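Local coordinates for MstE (Scytonema sp. PCC 10023, PDB 6SBF), which is a monodomain class II terpene cyclase that builds complex isoprenoid scaffolds, probably on the way to merosterols in this cyanobacterium, at residues Pro51-Ile56 / Lys337-Ser342; Arg312-Tyr315 / Asn320-Gln323. The protein carries 1 engineered substitution. All coordinates share one frame; numbering follows the deposited sequence. Where two conformers were deposited one is given.

Interaction 1: residues Pro51-Ile56 / Lys337-Ser342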
# COMPACT_ATOMS: atom_id res chain seq x y z
N PRO A 51 -4.37 -7.21 19.05
CA PRO A 51 -4.94 -8.16 20.00
C PRO A 51 -5.64 -7.50 21.18
O PRO A 51 -5.11 -6.54 21.72
CB PRO A 51 -3.77 -9.03 20.42
CG PRO A 51 -2.57 -8.54 19.75
CD PRO A 51 -2.95 -7.40 18.84
N GLN A 52 -6.80 -8.07 21.49
CA GLN A 52 -7.65 -7.72 22.65
C GLN A 52 -8.11 -6.29 22.44
O GLN A 52 -8.53 -5.67 23.36
CB GLN A 52 -6.95 -7.97 23.99
CG GLN A 52 -6.35 -9.36 24.14
CD GLN A 52 -6.04 -9.63 25.59
OE1 GLN A 52 -5.56 -8.77 26.33
NE2 GLN A 52 -6.31 -10.85 26.03
N ALA A 53 -8.11 -5.82 21.19
CA ALA A 53 -8.54 -4.45 20.87
C ALA A 53 -9.30 -4.53 19.55
O ALA A 53 -10.36 -5.17 19.45
CB ALA A 53 -7.33 -3.51 20.82
N ALA A 54 -8.70 -4.02 18.53
CA ALA A 54 -9.36 -3.88 17.21
C ALA A 54 -9.32 -5.15 16.36
O ALA A 54 -9.87 -5.12 15.24
CB ALA A 54 -8.80 -2.73 16.43
N SER A 55 -8.67 -6.23 16.78
CA SER A 55 -8.69 -7.51 16.06
C SER A 55 -8.02 -7.38 14.69
O SER A 55 -7.06 -6.58 14.53
CB SER A 55 -10.15 -8.02 16.08
OG SER A 55 -10.35 -9.23 15.40
N ILE A 56 -8.48 -8.15 13.74
CA ILE A 56 -7.75 -8.49 12.48
C ILE A 56 -8.31 -7.69 11.30
O ILE A 56 -9.58 -7.56 11.19
CB ILE A 56 -7.79 -9.99 12.27
CG1 ILE A 56 -6.98 -10.65 13.38
CG2 ILE A 56 -7.26 -10.34 10.90
CD1 ILE A 56 -7.19 -12.08 13.48
N LYS A 337 2.36 -3.22 27.62
CA LYS A 337 2.52 -2.53 26.32
C LYS A 337 1.23 -1.87 25.82
O LYS A 337 0.14 -2.16 26.26
CB LYS A 337 3.09 -3.50 25.28
CG LYS A 337 2.27 -4.74 24.94
CD LYS A 337 3.23 -5.89 24.68
CE LYS A 337 2.72 -7.10 23.92
NZ LYS A 337 3.84 -7.69 23.13
N ARG A 338 1.41 -0.99 24.86
CA ARG A 338 0.31 -0.24 24.24
C ARG A 338 0.63 -0.19 22.78
O ARG A 338 1.81 -0.36 22.40
CB ARG A 338 0.18 1.18 24.78
CG ARG A 338 1.45 2.03 24.68
CD ARG A 338 1.30 3.33 25.43
NE ARG A 338 0.13 4.07 24.93
CZ ARG A 338 -0.53 4.99 25.62
NH1 ARG A 338 -1.59 5.58 25.08
NH2 ARG A 338 -0.12 5.33 26.83
N PHE A 339 -0.37 0.12 21.99
CA PHE A 339 -0.11 0.22 20.55
C PHE A 339 0.56 1.55 20.17
O PHE A 339 1.36 1.53 19.21
CB PHE A 339 -1.39 -0.02 19.77
CG PHE A 339 -1.87 -1.43 19.91
CD1 PHE A 339 -1.20 -2.48 19.30
CD2 PHE A 339 -3.01 -1.70 20.65
CE1 PHE A 339 -1.70 -3.78 19.38
CE2 PHE A 339 -3.46 -3.01 20.78
CZ PHE A 339 -2.79 -4.05 20.17
N GLU A 340 0.27 2.63 20.88
CA GLU A 340 0.82 3.94 20.52
C GLU A 340 2.33 3.87 20.68
O GLU A 340 2.82 3.41 21.71
CB GLU A 340 0.24 5.08 21.34
CG GLU A 340 -1.26 5.23 21.18
CD GLU A 340 -2.11 4.31 22.05
OE1 GLU A 340 -3.31 4.32 21.82
OE2 GLU A 340 -1.58 3.54 22.89
N GLY A 341 3.01 4.32 19.63
CA GLY A 341 4.46 4.29 19.55
C GLY A 341 5.01 2.95 19.18
O GLY A 341 6.23 2.79 19.23
N SER A 342 4.16 2.05 18.70
CA SER A 342 4.62 0.71 18.27
C SER A 342 4.31 0.44 16.80
O SER A 342 3.55 1.21 16.19
CB SER A 342 4.03 -0.34 19.16
OG SER A 342 2.74 -0.70 18.69
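F339 sets its CG anti to its own carbonyl carbon, beside the backbone N (chi1 -67°), and this torsion carries the ring out of 337-342 to meet P51 and A53 in the loop of the 47-50/55-57 beta hairpin. The outer end of the ring does the touching. P51 CD comes up at the edge, near the ring plane, 3.6 Å from F339 CZ, and the two side chains cross obliquely. A53, whose CB points toward 337-342, brings that methyl to 3.9 Å from F339 CE2, at a slant to the ring. Between the two, P51 O sits in the plane of the ring, 4.0 Å from F339 CE2. Neighbours complete the setting: F50 meets F339 edge-to-face, and Y330 stacks with it. Past the loop, A54 and S55 both face F50 in a classic beta bulge.

Behind the ring, a type II beta turn runs from F339 to S342, with G341 at positive phi, closed by S342 N to F339 O at 2.9 Å. A salt bridge, R338 NE to E340 OE2 at 2.7 Å, ties R338, just before the turn, to E340 within it, meeting the carboxylate from above its plane.

No hydrogen bond links 51-56 to 337-342. Their contact is a small, non-directional apolar one at the protein surface, one end of a phenyl ring against a proline and an alanine.

Interaction 2: residues Arg312-Tyr315 / Asn320-Gln323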
# COMPACT_ATOMS: atom_id res chain seq x y z
N ARG A 312 2.83 1.52 11.48
CA ARG A 312 3.10 2.17 12.75
C ARG A 312 1.85 2.83 13.28
O ARG A 312 0.98 3.26 12.51
CB ARG A 312 4.37 2.92 12.59
CG ARG A 312 4.14 4.16 11.84
CD ARG A 312 5.60 4.55 11.49
NE ARG A 312 5.52 5.70 10.68
CZ ARG A 312 6.51 6.47 10.08
NH1 ARG A 312 6.09 7.51 9.41
NH2 ARG A 312 7.80 6.24 10.13
N ILE A 313 1.77 2.86 14.61
CA ILE A 313 0.65 3.50 15.30
C ILE A 313 1.24 4.69 16.03
O ILE A 313 1.68 4.60 17.18
CB ILE A 313 -0.03 2.53 16.24
CG1 ILE A 313 -0.41 1.22 15.52
CG2 ILE A 313 -1.21 3.28 16.84
CD1 ILE A 313 -1.25 1.38 14.21
N PRO A 314 1.24 5.91 15.42
CA PRO A 314 1.69 7.08 16.15
C PRO A 314 0.71 7.39 17.26
O PRO A 314 -0.45 7.01 17.20
CB PRO A 314 1.65 8.20 15.11
CG PRO A 314 1.63 7.46 13.76
CD PRO A 314 0.77 6.26 14.08
N TYR A 315 1.19 8.14 18.25
CA TYR A 315 0.24 8.74 19.21
C TYR A 315 -0.76 9.59 18.43
O TYR A 315 -0.42 10.20 17.40
CB TYR A 315 0.99 9.57 20.25
CG TYR A 315 1.69 8.75 21.30
CD1 TYR A 315 2.98 8.31 21.12
CD2 TYR A 315 1.03 8.38 22.45
CE1 TYR A 315 3.63 7.53 22.06
CE2 TYR A 315 1.66 7.60 23.41
CZ TYR A 315 2.98 7.20 23.22
OH TYR A 315 3.61 6.44 24.18
N ASN A 320 3.86 14.23 13.20
CA ASN A 320 5.19 14.09 12.59
C ASN A 320 5.84 12.75 12.95
O ASN A 320 6.91 12.72 13.56
CB ASN A 320 6.01 15.30 13.08
CG ASN A 320 5.52 16.64 12.51
OD1 ASN A 320 5.49 16.82 11.30
ND2 ASN A 320 5.15 17.59 13.36
N PRO A 321 5.23 11.58 12.61
CA PRO A 321 5.79 10.28 13.02
C PRO A 321 7.19 10.00 12.46
O PRO A 321 7.88 9.15 13.01
CB PRO A 321 4.72 9.28 12.52
CG PRO A 321 4.05 10.04 11.40
CD PRO A 321 3.94 11.44 11.89
N ASN A 322 7.58 10.66 11.36
CA ASN A 322 8.95 10.45 10.84
C ASN A 322 10.00 11.15 11.74
O ASN A 322 11.16 10.96 11.47
CB ASN A 322 8.99 10.96 9.41
CG ASN A 322 8.04 10.17 8.51
OD1 ASN A 322 8.28 9.01 8.30
ND2 ASN A 322 6.96 10.82 8.09
N GLN A 323 9.51 11.94 12.70
CA GLN A 323 10.37 12.62 13.71
C GLN A 323 10.16 11.98 15.08
O GLN A 323 10.55 12.59 16.05
CB GLN A 323 10.09 14.13 13.69
CG GLN A 323 10.69 14.83 12.47
CD GLN A 323 10.36 16.31 12.44
OE1 GLN A 323 9.21 16.73 12.36
NE2 GLN A 323 11.40 17.12 12.51
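R312 NH1 donates to N322 OD1 at 2.9 Å in a nearly straight bond (167° at the hydrogen), and R312 NH2 adds a weak one to the same oxygen at 3.4 Å. The oxygen lies in the guanidinium plane, yet the donor stands well above the carbonyl plane of the amide; the two flat groups are turned 61° apart. R312 reaches this point because its chain runs extended from CG to NE. Second partners hold both groups: R312 NE bonds to Y210 O, and N322 ND2 to G209 O, so the loop at 209-210 helps fix their rotation.

Moving outward, P321 crosses R312 at about a right angle. Its CB lies over one guanidinium face, and P321 CG is 3.8 Å from R312 NH1. P314 then closes on the same proline, with P314 CG 3.8 Å from P321 CB, and Y210 touches both rings.

Largely buried, the contact folds the connection after strand 311-313 back onto R312 and P314. The short 3-10 segment 321-322 packs there before the chain goes on to strand 328-329, the other outer strand of a three-stranded mixed sheet with 342-344 in the middle.

How the interactions relate
Interaction 2 is nested along the chain inside the long loop closed by interaction 1, and their centres lie 15 Å apart. They meet where 337-342 enters the central strand of the mixed sheet: G341 N is 2.8 Å from I313 O and S342 O is 2.9 Å from I313 N, probable backbone hydrogen bonds of the antiparallel pairing. Alongside, E340 CB packs 3.6 Å from Y315 CE2. The turn that projects F339 is thus joined to the strand that projects R312, one contact at the surface, the other buried. The model is an apo form of an engineered variant, so no substrate marks the active site relative to either contact.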